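Local coordinates for fucoxanthin chlorophyll a/c-binding protein Lhcq11 (Chaetoceros gracilis, PDB 6L4U), which probably harvests light as an antenna protein, binding chlorophyll a, chlorophyll c1 and carotenoids such as fucoxanthin for energy transfer to a photosystem, at residues H102-M107 against G185-P190; H164-H169 against G175-R180; Y229-A232 against S237-L240. All blocks are in the same frame, centred on the assembly; numbering follows the deposited sequence.

Contact 1 of 3, residues H102-M107 against G185-P190. With KC1 (Chlorophyll c1), chain B.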
loop_
_atom_site.group_PDB
_atom_site.type_symbol
_atom_site.label_atom_id
_atom_site.label_comp_id
_atom_site.label_asym_id
_atom_site.label_seq_id
_atom_site.Cartn_x
_atom_site.Cartn_y
_atom_site.Cartn_z
ATOM N N HIS Y 102 10.006 48.038 -53.042
ATOM C CA HIS Y 102 8.608 48.422 -53.168
ATOM C C HIS Y 102 8.360 49.180 -54.464
ATOM O O HIS Y 102 7.291 49.041 -55.067
ATOM C CB HIS Y 102 8.185 49.289 -51.987
ATOM C CG HIS Y 102 7.707 48.517 -50.799
ATOM N ND1 HIS Y 102 8.555 48.074 -49.809
ATOM C CD2 HIS Y 102 6.463 48.135 -50.427
ATOM C CE1 HIS Y 102 7.857 47.443 -48.884
ATOM N NE2 HIS Y 102 6.585 47.461 -49.238
ATOM N N GLY Y 103 9.334 49.980 -54.901
ATOM C CA GLY Y 103 9.133 50.796 -56.086
ATOM C C GLY Y 103 9.193 49.994 -57.370
ATOM O O GLY Y 103 8.317 50.113 -58.229
ATOM N N ARG Y 104 10.219 49.148 -57.506
ATOM C CA ARG Y 104 10.424 48.401 -58.741
ATOM C C ARG Y 104 9.373 47.319 -58.950
ATOM O O ARG Y 104 9.165 46.888 -60.087
ATOM C CB ARG Y 104 11.829 47.795 -58.748
ATOM C CG ARG Y 104 12.927 48.847 -58.792
ATOM C CD ARG Y 104 14.314 48.240 -58.807
ATOM N NE ARG Y 104 14.725 47.651 -57.541
ATOM C CZ ARG Y 104 15.985 47.357 -57.242
ATOM N NH1 ARG Y 104 16.948 47.603 -58.118
ATOM N NH2 ARG Y 104 16.287 46.820 -56.069
ATOM N N ILE Y 105 8.699 46.885 -57.889
ATOM C CA ILE Y 105 7.570 45.979 -58.058
ATOM C C ILE Y 105 6.324 46.751 -58.472
ATOM O O ILE Y 105 5.608 46.347 -59.394
ATOM C CB ILE Y 105 7.357 45.167 -56.766
ATOM C CG1 ILE Y 105 8.497 44.163 -56.603
ATOM C CG2 ILE Y 105 6.012 44.449 -56.777
ATOM C CD1 ILE Y 105 8.364 43.262 -55.408
ATOM N N ALA Y 106 6.072 47.898 -57.834
ATOM C CA ALA Y 106 4.900 48.698 -58.170
ATOM C C ALA Y 106 5.028 49.400 -59.517
ATOM O O ALA Y 106 4.011 49.814 -60.079
ATOM C CB ALA Y 106 4.633 49.726 -57.075
ATOM N N MET Y 107 6.245 49.554 -60.041
ATOM C CA MET Y 107 6.395 50.060 -61.402
ATOM C C MET Y 107 5.907 49.034 -62.416
ATOM O O MET Y 107 5.170 49.371 -63.349
ATOM C CB MET Y 107 7.851 50.428 -61.672
ATOM C CG MET Y 107 8.307 51.728 -61.056
ATOM S SD MET Y 107 9.878 52.315 -61.721
ATOM C CE MET Y 107 11.038 51.642 -60.538
ATOM N N GLY Y 185 20.600 48.936 -53.273
ATOM C CA GLY Y 185 19.774 48.901 -54.461
ATOM C C GLY Y 185 20.240 47.921 -55.516
ATOM O O GLY Y 185 19.546 47.716 -56.515
ATOM N N LYS Y 186 21.388 47.277 -55.287
ATOM C CA LYS Y 186 22.115 46.662 -56.393
ATOM C C LYS Y 186 21.488 45.344 -56.845
ATOM O O LYS Y 186 21.717 44.931 -57.986
ATOM C CB LYS Y 186 23.585 46.468 -56.027
ATOM C CG LYS Y 186 23.807 45.524 -54.887
ATOM C CD LYS Y 186 25.266 45.342 -54.590
ATOM C CE LYS Y 186 25.428 44.342 -53.476
ATOM N NZ LYS Y 186 24.937 44.849 -52.169
ATOM N N ASN Y 187 20.742 44.663 -55.960
ATOM C CA ASN Y 187 19.766 43.605 -56.294
ATOM C C ASN Y 187 20.408 42.464 -57.099
ATOM O O ASN Y 187 20.125 42.265 -58.282
ATOM C CB ASN Y 187 18.567 44.229 -57.030
ATOM C CG ASN Y 187 17.346 43.298 -57.147
ATOM O OD1 ASN Y 187 17.448 42.082 -57.310
ATOM N ND2 ASN Y 187 16.166 43.900 -57.067
ATOM N N MET Y 188 21.310 41.734 -56.450
ATOM C CA MET Y 188 22.204 40.830 -57.172
ATOM C C MET Y 188 21.507 39.511 -57.495
ATOM O O MET Y 188 21.497 38.577 -56.697
ATOM C CB MET Y 188 23.477 40.587 -56.372
ATOM C CG MET Y 188 24.555 41.626 -56.610
ATOM S SD MET Y 188 26.204 41.007 -56.234
ATOM C CE MET Y 188 26.103 39.365 -56.947
ATOM N N VAL Y 189 20.916 39.445 -58.686
ATOM C CA VAL Y 189 20.569 38.196 -59.366
ATOM C C VAL Y 189 20.988 38.332 -60.828
ATOM O O VAL Y 189 20.662 39.336 -61.478
ATOM C CB VAL Y 189 19.076 37.837 -59.229
ATOM C CG1 VAL Y 189 18.786 37.213 -57.879
ATOM C CG2 VAL Y 189 18.204 39.070 -59.392
ATOM N N PRO Y 190 21.746 37.380 -61.377
ATOM C CA PRO Y 190 22.227 37.527 -62.759
ATOM C C PRO Y 190 21.183 37.069 -63.769
ATOM O O PRO Y 190 20.716 35.928 -63.735
ATOM C CB PRO Y 190 23.475 36.638 -62.794
ATOM C CG PRO Y 190 23.257 35.629 -61.729
ATOM C CD PRO Y 190 22.423 36.283 -60.667
HETATM N NB KC1 B . 15.612 51.191 -63.203
HETATM N ND KC1 B . 16.784 47.592 -61.766
HETATM C C1A KC1 B . 19.307 49.554 -62.023
HETATM C C1B KC1 B . 16.314 52.314 -63.283
HETATM C C1C KC1 B . 13.323 49.161 -62.919
HETATM C C1D KC1 B . 16.190 46.318 -61.471
HETATM C C2A KC1 B . 20.565 50.403 -62.108
HETATM C C2B KC1 B . 15.529 53.531 -63.589
HETATM C C2C KC1 B . 12.078 48.361 -62.851
HETATM C C2D KC1 B . 17.118 45.255 -61.029
HETATM C C3A KC1 B . 20.002 51.723 -62.586
HETATM C C3B KC1 B . 14.153 52.992 -63.690
HETATM C C3C KC1 B . 12.521 47.065 -62.319
HETATM C C3D KC1 B . 18.391 46.017 -61.082
HETATM C C4A KC1 B . 18.556 51.372 -62.678
HETATM C C4B KC1 B . 14.339 51.529 -63.438
HETATM C C4C KC1 B . 13.980 47.283 -62.147
HETATM C C4D KC1 B . 18.109 47.306 -61.500
HETATM C CAA KC1 B . 21.583 50.040 -63.190
HETATM C CAB KC1 B . 12.905 53.753 -63.981
HETATM C CAC KC1 B . 11.693 45.839 -62.021
HETATM C CAD KC1 B . 19.848 45.924 -60.868
HETATM C CBA KC1 B . 22.922 49.513 -62.675
HETATM C CBB KC1 B . 11.966 53.363 -64.826
HETATM C CBC KC1 B . 11.751 44.936 -63.232
HETATM C CBD KC1 B . 20.464 47.234 -61.164
HETATM C CED KC1 B . 21.241 49.772 -58.449
HETATM C CGA KC1 B . 23.514 50.359 -61.573
HETATM C CGD KC1 B . 21.121 47.766 -59.928
HETATM C CHA KC1 B . 19.338 48.118 -61.578
HETATM C CHB KC1 B . 17.766 52.358 -63.091
HETATM C CHC KC1 B . 13.245 50.544 -63.424
HETATM C CHD KC1 B . 14.749 46.142 -61.613
HETATM C CMA KC1 B . 20.216 52.772 -61.517
HETATM C CMB KC1 B . 16.024 54.939 -63.740
HETATM C CMC KC1 B . 10.689 48.764 -63.234
HETATM C CMD KC1 B . 17.006 43.812 -60.621
HETATM N NA KC1 B . 18.203 50.128 -62.347
HETATM N NC KC1 B . 14.425 48.518 -62.500
HETATM O O1A KC1 B . 23.613 51.569 -61.674
HETATM O O1D KC1 B . 22.231 47.376 -59.611
HETATM O O2A KC1 B . 23.998 49.723 -60.359
HETATM O O2D KC1 B . 20.463 48.785 -59.127
HETATM O OBD KC1 B . 20.455 44.866 -60.481
HETATM MG MG KC1 B . 16.303 49.349 -62.664
#
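Arg104 reaches Gly185 with CG opposite the carbonyl carbon and beside the backbone N (chi1 -66°), the chain bending at chi3 (-72°) after an extended second torsion. The guanidinium then presents its edge to the loop. Its NH1 donates to Gly185 O at 3.1 Å with an N-H...O angle of 146°, the donor lying in the carbonyl plane. Gly185 O is held mainly by this bond, with Arg104 NH2 a weak second donor at 3.4 Å. Over one face of the guanidinium stands the amide of Asn187, arriving from the opposite direction and turned steeply against it.

The aliphatic part of the same arginine serves the pigment. Arg104 CD packs 3.5 Å from CHD of chlorophyll c1, and one helical turn on, Met107 CB meets its CMC methyl at 3.6 Å. The loop runs along the edge bearing the methyl ester; Gly185 O is 3.0 Å from O2D, a close pair of acceptors with no bond between them.

Helix 89-115 is thereby joined to the loop between helices 148-171 and 208-230. Met107 also packs on helix 208-230, whose Glu214 forms a long, weak ion pair with Arg104, and Met188 rests on Phe168 of helix 148-171.

Contact 2 of 3, residues H164-H169 against G175-R180. With KC1 (Chlorophyll c1), chain C.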
loop_
_atom_site.group_PDB
_atom_site.type_symbol
_atom_site.label_atom_id
_atom_site.label_comp_id
_atom_site.label_asym_id
_atom_site.label_seq_id
_atom_site.Cartn_x
_atom_site.Cartn_y
_atom_site.Cartn_z
ATOM N N HIS Y 164 17.825 33.857 -53.782
ATOM C CA HIS Y 164 19.135 34.065 -54.375
ATOM C C HIS Y 164 19.498 35.538 -54.503
ATOM O O HIS Y 164 20.664 35.839 -54.775
ATOM C CB HIS Y 164 19.203 33.377 -55.740
ATOM C CG HIS Y 164 19.292 31.882 -55.657
ATOM N ND1 HIS Y 164 18.178 31.072 -55.626
ATOM C CD2 HIS Y 164 20.362 31.053 -55.601
ATOM C CE1 HIS Y 164 18.558 29.809 -55.549
ATOM N NE2 HIS Y 164 19.878 29.768 -55.539
ATOM N N ASP Y 165 18.539 36.453 -54.325
ATOM C CA ASP Y 165 18.874 37.867 -54.173
ATOM C C ASP Y 165 19.759 38.077 -52.956
ATOM O O ASP Y 165 20.915 38.496 -53.078
ATOM C CB ASP Y 165 17.599 38.701 -54.040
ATOM C CG ASP Y 165 17.765 40.120 -54.538
ATOM O OD1 ASP Y 165 18.911 40.612 -54.598
ATOM O OD2 ASP Y 165 16.736 40.752 -54.850
ATOM N N GLU Y 166 19.236 37.750 -51.771
ATOM C CA GLU Y 166 19.985 37.874 -50.529
ATOM C C GLU Y 166 21.169 36.923 -50.460
ATOM O O GLU Y 166 22.137 37.213 -49.749
ATOM C CB GLU Y 166 19.057 37.623 -49.344
ATOM C CG GLU Y 166 17.954 38.646 -49.181
ATOM C CD GLU Y 166 17.520 38.799 -47.739
ATOM O OE1 GLU Y 166 17.847 37.917 -46.918
ATOM O OE2 GLU Y 166 16.853 39.805 -47.426
ATOM N N LEU Y 167 21.116 35.800 -51.179
ATOM C CA LEU Y 167 22.241 34.873 -51.206
ATOM C C LEU Y 167 23.414 35.450 -51.991
ATOM O O LEU Y 167 24.549 35.453 -51.505
ATOM C CB LEU Y 167 21.801 33.530 -51.793
ATOM C CG LEU Y 167 22.725 32.329 -51.574
ATOM C CD1 LEU Y 167 21.914 31.089 -51.264
ATOM C CD2 LEU Y 167 23.604 32.080 -52.786
ATOM N N PHE Y 168 23.160 35.938 -53.208
ATOM C CA PHE Y 168 24.229 36.548 -53.991
ATOM C C PHE Y 168 24.615 37.914 -53.444
ATOM O O PHE Y 168 25.700 38.412 -53.765
ATOM C CB PHE Y 168 23.830 36.687 -55.462
ATOM C CG PHE Y 168 23.496 35.388 -56.139
ATOM C CD1 PHE Y 168 24.092 34.203 -55.747
ATOM C CD2 PHE Y 168 22.589 35.357 -57.186
ATOM C CE1 PHE Y 168 23.774 33.021 -56.374
ATOM C CE2 PHE Y 168 22.270 34.165 -57.810
ATOM C CZ PHE Y 168 22.871 33.000 -57.405
ATOM N N HIS Y 169 23.743 38.529 -52.643
ATOM C CA HIS Y 169 24.128 39.708 -51.874
ATOM C C HIS Y 169 25.218 39.374 -50.866
ATOM O O HIS Y 169 26.062 40.215 -50.554
ATOM C CB HIS Y 169 22.909 40.286 -51.156
ATOM C CG HIS Y 169 22.246 41.409 -51.888
ATOM N ND1 HIS Y 169 22.857 42.625 -52.092
ATOM C CD2 HIS Y 169 21.022 41.504 -52.458
ATOM C CE1 HIS Y 169 22.039 43.421 -52.757
ATOM N NE2 HIS Y 169 20.920 42.763 -52.995
ATOM N N GLY Y 175 31.622 43.738 -50.983
ATOM C CA GLY Y 175 31.412 44.298 -49.664
ATOM C C GLY Y 175 30.681 43.360 -48.726
ATOM O O GLY Y 175 31.071 43.195 -47.567
ATOM N N GLY Y 176 29.622 42.735 -49.226
ATOM C CA GLY Y 176 28.785 41.873 -48.417
ATOM C C GLY Y 176 27.320 42.216 -48.573
ATOM O O GLY Y 176 26.925 42.810 -49.580
ATOM N N HIS Y 177 26.507 41.846 -47.589
ATOM C CA HIS Y 177 25.083 42.141 -47.624
ATOM C C HIS Y 177 24.840 43.640 -47.486
ATOM O O HIS Y 177 25.680 44.391 -46.984
ATOM C CB HIS Y 177 24.362 41.403 -46.503
ATOM C CG HIS Y 177 22.962 40.993 -46.836
ATOM N ND1 HIS Y 177 22.673 40.012 -47.760
ATOM C CD2 HIS Y 177 21.773 41.385 -46.322
ATOM C CE1 HIS Y 177 21.365 39.840 -47.822
ATOM N NE2 HIS Y 177 20.796 40.656 -46.956
ATOM N N TYR Y 178 23.660 44.068 -47.936
ATOM C CA TYR Y 178 23.297 45.478 -47.875
ATOM C C TYR Y 178 23.077 45.960 -46.448
ATOM O O TYR Y 178 23.175 47.164 -46.194
ATOM C CB TYR Y 178 22.048 45.747 -48.715
ATOM C CG TYR Y 178 20.963 44.706 -48.601
ATOM C CD1 TYR Y 178 19.994 44.794 -47.611
ATOM C CD2 TYR Y 178 20.893 43.646 -49.498
ATOM C CE1 TYR Y 178 18.999 43.845 -47.505
ATOM C CE2 TYR Y 178 19.909 42.696 -49.399
ATOM C CZ TYR Y 178 18.963 42.803 -48.408
ATOM O OH TYR Y 178 17.987 41.846 -48.317
ATOM N N LEU Y 179 22.790 45.057 -45.517
ATOM C CA LEU Y 179 22.748 45.404 -44.106
ATOM C C LEU Y 179 24.094 45.236 -43.422
ATOM O O LEU Y 179 24.204 45.527 -42.227
ATOM C CB LEU Y 179 21.703 44.557 -43.380
ATOM C CG LEU Y 179 20.280 44.605 -43.926
ATOM C CD1 LEU Y 179 19.355 43.897 -42.966
ATOM C CD2 LEU Y 179 19.828 46.037 -44.150
ATOM N N ARG Y 180 25.112 44.765 -44.141
ATOM C CA ARG Y 180 26.453 44.629 -43.593
ATOM C C ARG Y 180 27.450 45.550 -44.285
ATOM O O ARG Y 180 28.044 46.414 -43.636
ATOM C CB ARG Y 180 26.910 43.167 -43.696
ATOM C CG ARG Y 180 26.048 42.192 -42.912
ATOM C CD ARG Y 180 26.064 42.524 -41.428
ATOM N NE ARG Y 180 25.170 41.672 -40.650
ATOM C CZ ARG Y 180 23.964 42.040 -40.234
ATOM N NH1 ARG Y 180 23.499 43.246 -40.524
ATOM N NH2 ARG Y 180 23.220 41.200 -39.527
HETATM N NB KC1 C . 16.814 38.531 -43.808
HETATM N ND KC1 C . 18.701 35.920 -46.274
HETATM C C1A KC1 C . 20.826 37.437 -44.408
HETATM C C1B KC1 C . 17.340 39.535 -43.110
HETATM C C1C KC1 C . 14.910 36.796 -45.480
HETATM C C1D KC1 C . 18.347 34.947 -47.266
HETATM C C2A KC1 C . 21.897 38.066 -43.525
HETATM C C2B KC1 C . 16.363 40.514 -42.566
HETATM C C2C KC1 C . 13.854 35.846 -45.921
HETATM C C2D KC1 C . 19.466 34.150 -47.816
HETATM C C3A KC1 C . 21.091 39.086 -42.742
HETATM C C3B KC1 C . 15.093 39.975 -43.094
HETATM C C3C KC1 C . 14.578 34.957 -46.844
HETATM C C3D KC1 C . 20.593 34.730 -47.034
HETATM C C4A KC1 C . 19.740 38.831 -43.321
HETATM C C4B KC1 C . 15.498 38.746 -43.828
HETATM C C4C KC1 C . 15.952 35.514 -46.819
HETATM C C4D KC1 C . 20.070 35.714 -46.208
HETATM C CAA KC1 C . 23.031 38.848 -44.179
HETATM C CAB KC1 C . 13.724 40.504 -42.909
HETATM C CAC KC1 C . 14.058 33.778 -47.629
HETATM C CAD KC1 C . 22.057 34.688 -46.803
HETATM C CBA KC1 C . 24.398 38.193 -43.998
HETATM C CBB KC1 C . 12.850 39.837 -42.180
HETATM C CBC KC1 C . 14.147 32.587 -46.699
HETATM C CBD KC1 C . 22.402 35.666 -45.759
HETATM C CED KC1 C . 24.758 33.773 -43.361
HETATM C CGA KC1 C . 24.928 38.295 -42.589
HETATM C CGD KC1 C . 22.891 34.870 -44.587
HETATM C CHA KC1 C . 21.126 36.336 -45.393
HETATM C CHB KC1 C . 18.772 39.593 -42.819
HETATM C CHC KC1 C . 14.551 37.865 -44.529
HETATM C CHD KC1 C . 16.948 34.823 -47.663
HETATM C CMA KC1 C . 21.062 38.731 -41.258
HETATM C CMB KC1 C . 16.593 41.742 -41.734
HETATM C CMC KC1 C . 12.401 35.780 -45.531
HETATM C CMD KC1 C . 19.613 33.053 -48.832
HETATM N NA KC1 C . 19.629 37.876 -44.246
HETATM N NC KC1 C . 16.139 36.579 -45.995
HETATM O O1A KC1 C . 25.857 37.589 -42.238
HETATM O O1D KC1 C . 22.109 34.454 -43.750
HETATM O O2A KC1 C . 24.357 39.226 -41.631
HETATM O O2D KC1 C . 24.308 34.596 -44.432
HETATM O OBD KC1 C . 22.898 33.910 -47.378
HETATM MG MG KC1 C . 17.806 37.126 -44.904
#
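His169 and Tyr178 form the tight centre of this contact, a T-shaped pair with centroids 4.6 Å apart and planes at 83°. The tyrosine supplies the edge: its CD2 sits almost over the middle of the imidazole, 3.4 Å from His169 ND1. A first torsion of 42° on Tyr178, which sets CG between the backbone N and carbonyl carbon, turns the ring back toward helix 148-171. His177 lies beneath, one face against Tyr178 CE2 and the opposite face against the chlorophyll c1 carbon CAA, 3.4 Å from His177 CG. The edge of His169 points to the face of His177 as well, and His97 stacks on Tyr178. Gly176, whose backbone angles call for glycine, brings its O to 2.9 Å from His169 O without a hydrogen bond.

At the polar ends, His169 ND1 is hydrogen-bonded to Lys186 NZ and His177 ND1 to Thr170 OG1. With His169 replaced by an alanine, the Tyr178 edge would probably lose the face it packs on, and Lys186 NZ one of its partners.

The outer side is looser. Exposed Arg180 does not touch the helical segment; it instead brings NE to 2.8 Å from the pigment oxygen O2A and makes a salt bridge to Glu90.

Chemically, the two oxygens of Glu166 divide their work: OE1 binds the chlorophyll magnesium at 2.2 Å, while OE2 lies 2.5 Å from Tyr178 OH. The metal probably offsets much of the carboxylate's charge in this buried setting, and Tyr178, itself packed on His169, probably helps to position the magnesium ligand.

Contact 3 of 3, residues Y229-A232 against S237-L240. With CLA (chlorophyll a), chain D.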
loop_
_atom_site.group_PDB
_atom_site.type_symbol
_atom_site.label_atom_id
_atom_site.label_comp_id
_atom_site.label_asym_id
_atom_site.label_seq_id
_atom_site.Cartn_x
_atom_site.Cartn_y
_atom_site.Cartn_z
ATOM N N TYR Y 229 -5.745 50.385 -56.337
ATOM C CA TYR Y 229 -6.467 49.536 -55.402
ATOM C C TYR Y 229 -7.566 50.284 -54.664
ATOM O O TYR Y 229 -8.582 49.680 -54.308
ATOM C CB TYR Y 229 -5.503 48.917 -54.382
ATOM C CG TYR Y 229 -6.169 47.972 -53.405
ATOM C CD1 TYR Y 229 -6.574 46.704 -53.802
ATOM C CD2 TYR Y 229 -6.402 48.354 -52.088
ATOM C CE1 TYR Y 229 -7.191 45.839 -52.912
ATOM C CE2 TYR Y 229 -7.016 47.502 -51.194
ATOM C CZ TYR Y 229 -7.408 46.245 -51.610
ATOM O OH TYR Y 229 -8.019 45.396 -50.716
ATOM N N CYS Y 230 -7.394 51.584 -54.437
ATOM C CA CYS Y 230 -8.352 52.365 -53.667
ATOM C C CYS Y 230 -9.227 53.252 -54.546
ATOM O O CYS Y 230 -10.447 53.286 -54.368
ATOM C CB CYS Y 230 -7.608 53.208 -52.624
ATOM S SG CYS Y 230 -8.633 54.387 -51.724
ATOM N N ALA Y 231 -8.634 53.965 -55.508
ATOM C CA ALA Y 231 -9.423 54.856 -56.357
ATOM C C ALA Y 231 -10.246 54.080 -57.376
ATOM O O ALA Y 231 -11.193 54.621 -57.958
ATOM C CB ALA Y 231 -8.511 55.862 -57.057
ATOM N N ALA Y 232 -9.900 52.816 -57.611
ATOM C CA ALA Y 232 -10.686 52.004 -58.524
ATOM C C ALA Y 232 -11.680 51.110 -57.797
ATOM O O ALA Y 232 -12.827 50.980 -58.240
ATOM C CB ALA Y 232 -9.766 51.151 -59.398
ATOM N N SER Y 237 -15.185 57.446 -55.265
ATOM C CA SER Y 237 -14.884 58.848 -55.577
ATOM C C SER Y 237 -13.631 59.327 -54.845
ATOM O O SER Y 237 -13.633 60.336 -54.140
ATOM C CB SER Y 237 -16.083 59.728 -55.239
ATOM O OG SER Y 237 -16.302 59.773 -53.840
ATOM N N VAL Y 238 -12.546 58.583 -55.020
ATOM C CA VAL Y 238 -11.284 58.893 -54.347
ATOM C C VAL Y 238 -10.480 60.020 -55.006
ATOM O O VAL Y 238 -10.174 60.997 -54.303
ATOM C CB VAL Y 238 -10.444 57.614 -54.179
ATOM C CG1 VAL Y 238 -9.005 57.937 -53.844
ATOM C CG2 VAL Y 238 -11.059 56.724 -53.153
ATOM N N PRO Y 239 -10.054 59.961 -56.333
ATOM C CA PRO Y 239 -8.967 60.879 -56.731
ATOM C C PRO Y 239 -9.285 62.373 -56.958
ATOM O O PRO Y 239 -8.455 63.142 -56.466
ATOM C CB PRO Y 239 -8.363 60.206 -57.979
ATOM C CG PRO Y 239 -9.314 59.192 -58.434
ATOM C CD PRO Y 239 -10.394 59.012 -57.425
ATOM N N LEU Y 240 -10.326 62.887 -57.648
ATOM C CA LEU Y 240 -11.240 62.262 -58.612
ATOM C C LEU Y 240 -10.652 62.481 -60.030
ATOM O O LEU Y 240 -11.370 62.589 -61.030
ATOM C CB LEU Y 240 -12.670 62.813 -58.449
ATOM C CG LEU Y 240 -13.872 62.128 -59.125
ATOM C CD1 LEU Y 240 -13.959 60.668 -58.716
ATOM C CD2 LEU Y 240 -15.174 62.847 -58.810
HETATM MG MG CLA D . -8.142 60.991 -51.808
HETATM C CHA CLA D . -10.957 60.265 -49.932
HETATM C CHB CLA D . -6.884 57.962 -50.963
HETATM C CHC CLA D . -5.538 61.670 -53.836
HETATM C CHD CLA D . -9.843 64.043 -53.003
HETATM N NA CLA D . -8.809 59.372 -50.693
HETATM C C1A CLA D . -9.843 59.246 -49.941
HETATM C C2A CLA D . -9.886 58.004 -49.070
HETATM C C3A CLA D . -8.578 57.326 -49.418
HETATM C C4A CLA D . -8.059 58.294 -50.428
HETATM C CMA CLA D . -7.649 57.317 -48.210
HETATM C CAA CLA D . -10.942 56.990 -49.494
HETATM C CBA CLA D . -11.695 56.420 -48.300
HETATM C CGA CLA D . -11.180 55.044 -47.945
HETATM O O1A CLA D . -10.003 54.860 -47.680
HETATM O O2A CLA D . -12.096 53.916 -47.901
HETATM N NB CLA D . -6.430 59.980 -52.281
HETATM C C1B CLA D . -6.134 58.716 -51.974
HETATM C C2B CLA D . -5.019 58.109 -52.747
HETATM C C3B CLA D . -4.620 59.240 -53.611
HETATM C C4B CLA D . -5.562 60.331 -53.231
HETATM C CMB CLA D . -4.439 56.722 -52.676
HETATM C CAB CLA D . -3.550 59.284 -54.634
HETATM C CBB CLA D . -3.848 59.490 -55.902
HETATM N NC CLA D . -7.849 62.462 -53.225
HETATM C C1C CLA D . -6.620 62.667 -53.740
HETATM C C2C CLA D . -6.352 64.039 -54.239
HETATM C C3C CLA D . -7.624 64.734 -53.981
HETATM C C4C CLA D . -8.463 63.664 -53.377
HETATM C CMC CLA D . -5.090 64.587 -54.850
HETATM C CAC CLA D . -7.999 66.166 -54.279
HETATM C CBC CLA D . -7.585 66.965 -53.063
HETATM N ND CLA D . -9.923 61.962 -51.634
HETATM C C1D CLA D . -10.550 63.184 -52.054
HETATM C C2D CLA D . -11.882 63.466 -51.460
HETATM C C3D CLA D . -12.026 62.260 -50.600
HETATM C C4D CLA D . -10.894 61.475 -50.773
HETATM C CMD CLA D . -12.918 64.555 -51.557
HETATM C CAD CLA D . -12.920 61.560 -49.647
HETATM O OBD CLA D . -14.066 61.984 -49.248
HETATM C CBD CLA D . -12.266 60.311 -49.208
HETATM C CGD CLA D . -12.078 60.407 -47.724
HETATM O O1D CLA D . -10.986 60.649 -47.239
HETATM O O2D CLA D . -13.233 60.216 -46.858
HETATM C CED CLA D . -13.284 60.793 -45.557
#
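Ala231 and Val238 bring the two backbones to within 4.9 Å between CA atoms, where the chain leaving helix 208-230 doubles back on itself, and the peptide joining Pro239 to Leu240 just beyond is modelled as cis.

The side chains that fill this turn are small and apolar. Ala231 lies at the centre: its CB packs against the proline ring, 3.7 Å from Pro239 CD, and its CA meets Val238 CB at the same separation. Val238 points toward the helical segment and splits its branches between protein and pigment. With CG1 opposite the backbone N (chi1 164°), that methyl comes up beneath the macrocycle, 3.5 Å from the chlorophyll a nitrogen NA. The other methyl, CG2, touches Cys230 SG at 3.7 Å. Cys230 likewise faces two ways, since its sulfur also lies 3.7 Å from chlorophyll carbon C3A. Valine methyl and cysteine sulfur therefore support the same part of the tetrapyrrole, one from each segment, and the evidence across the turn is entirely of van der Waals contact.

Two backbone oxygens also approach the macrocycle. Val238 O lies beneath it, 2.8 Å from the chlorophyll nitrogen ND, and Pro239 O comes to 3.1 Å from C3C.

Pro235, which packs on Cys230, belongs to the same pigment pocket, as does Ala226 one helical turn before Cys230. Helix end and returning tail together thus make one wall of a chlorophyll a site, consistent with a light-harvesting fold in which pigments are held by loops as well as by the membrane helices.

Contacts 1 and 2 are neighbours, their centres about 13 Å apart, and contact 2 is nested within the chain loop that contact 1 closes. They touch: Lys186 NZ meets His169 ND1 at 3.0 Å, and Met188 N lies 3.2 Å from Asp165 OD1. The loop that borders one chlorophyll c1 is tied to the helix that ligates the magnesium of another. Contact 3 follows later in the chain and stands apart, its centre about 27 Å from that of contact 1 and about 38 Å from that of contact 2, which lies on the opposite side of the chain's centre. It borders chlorophyll a; each contact has its own pigment, and contacts 1 and 2 reach others.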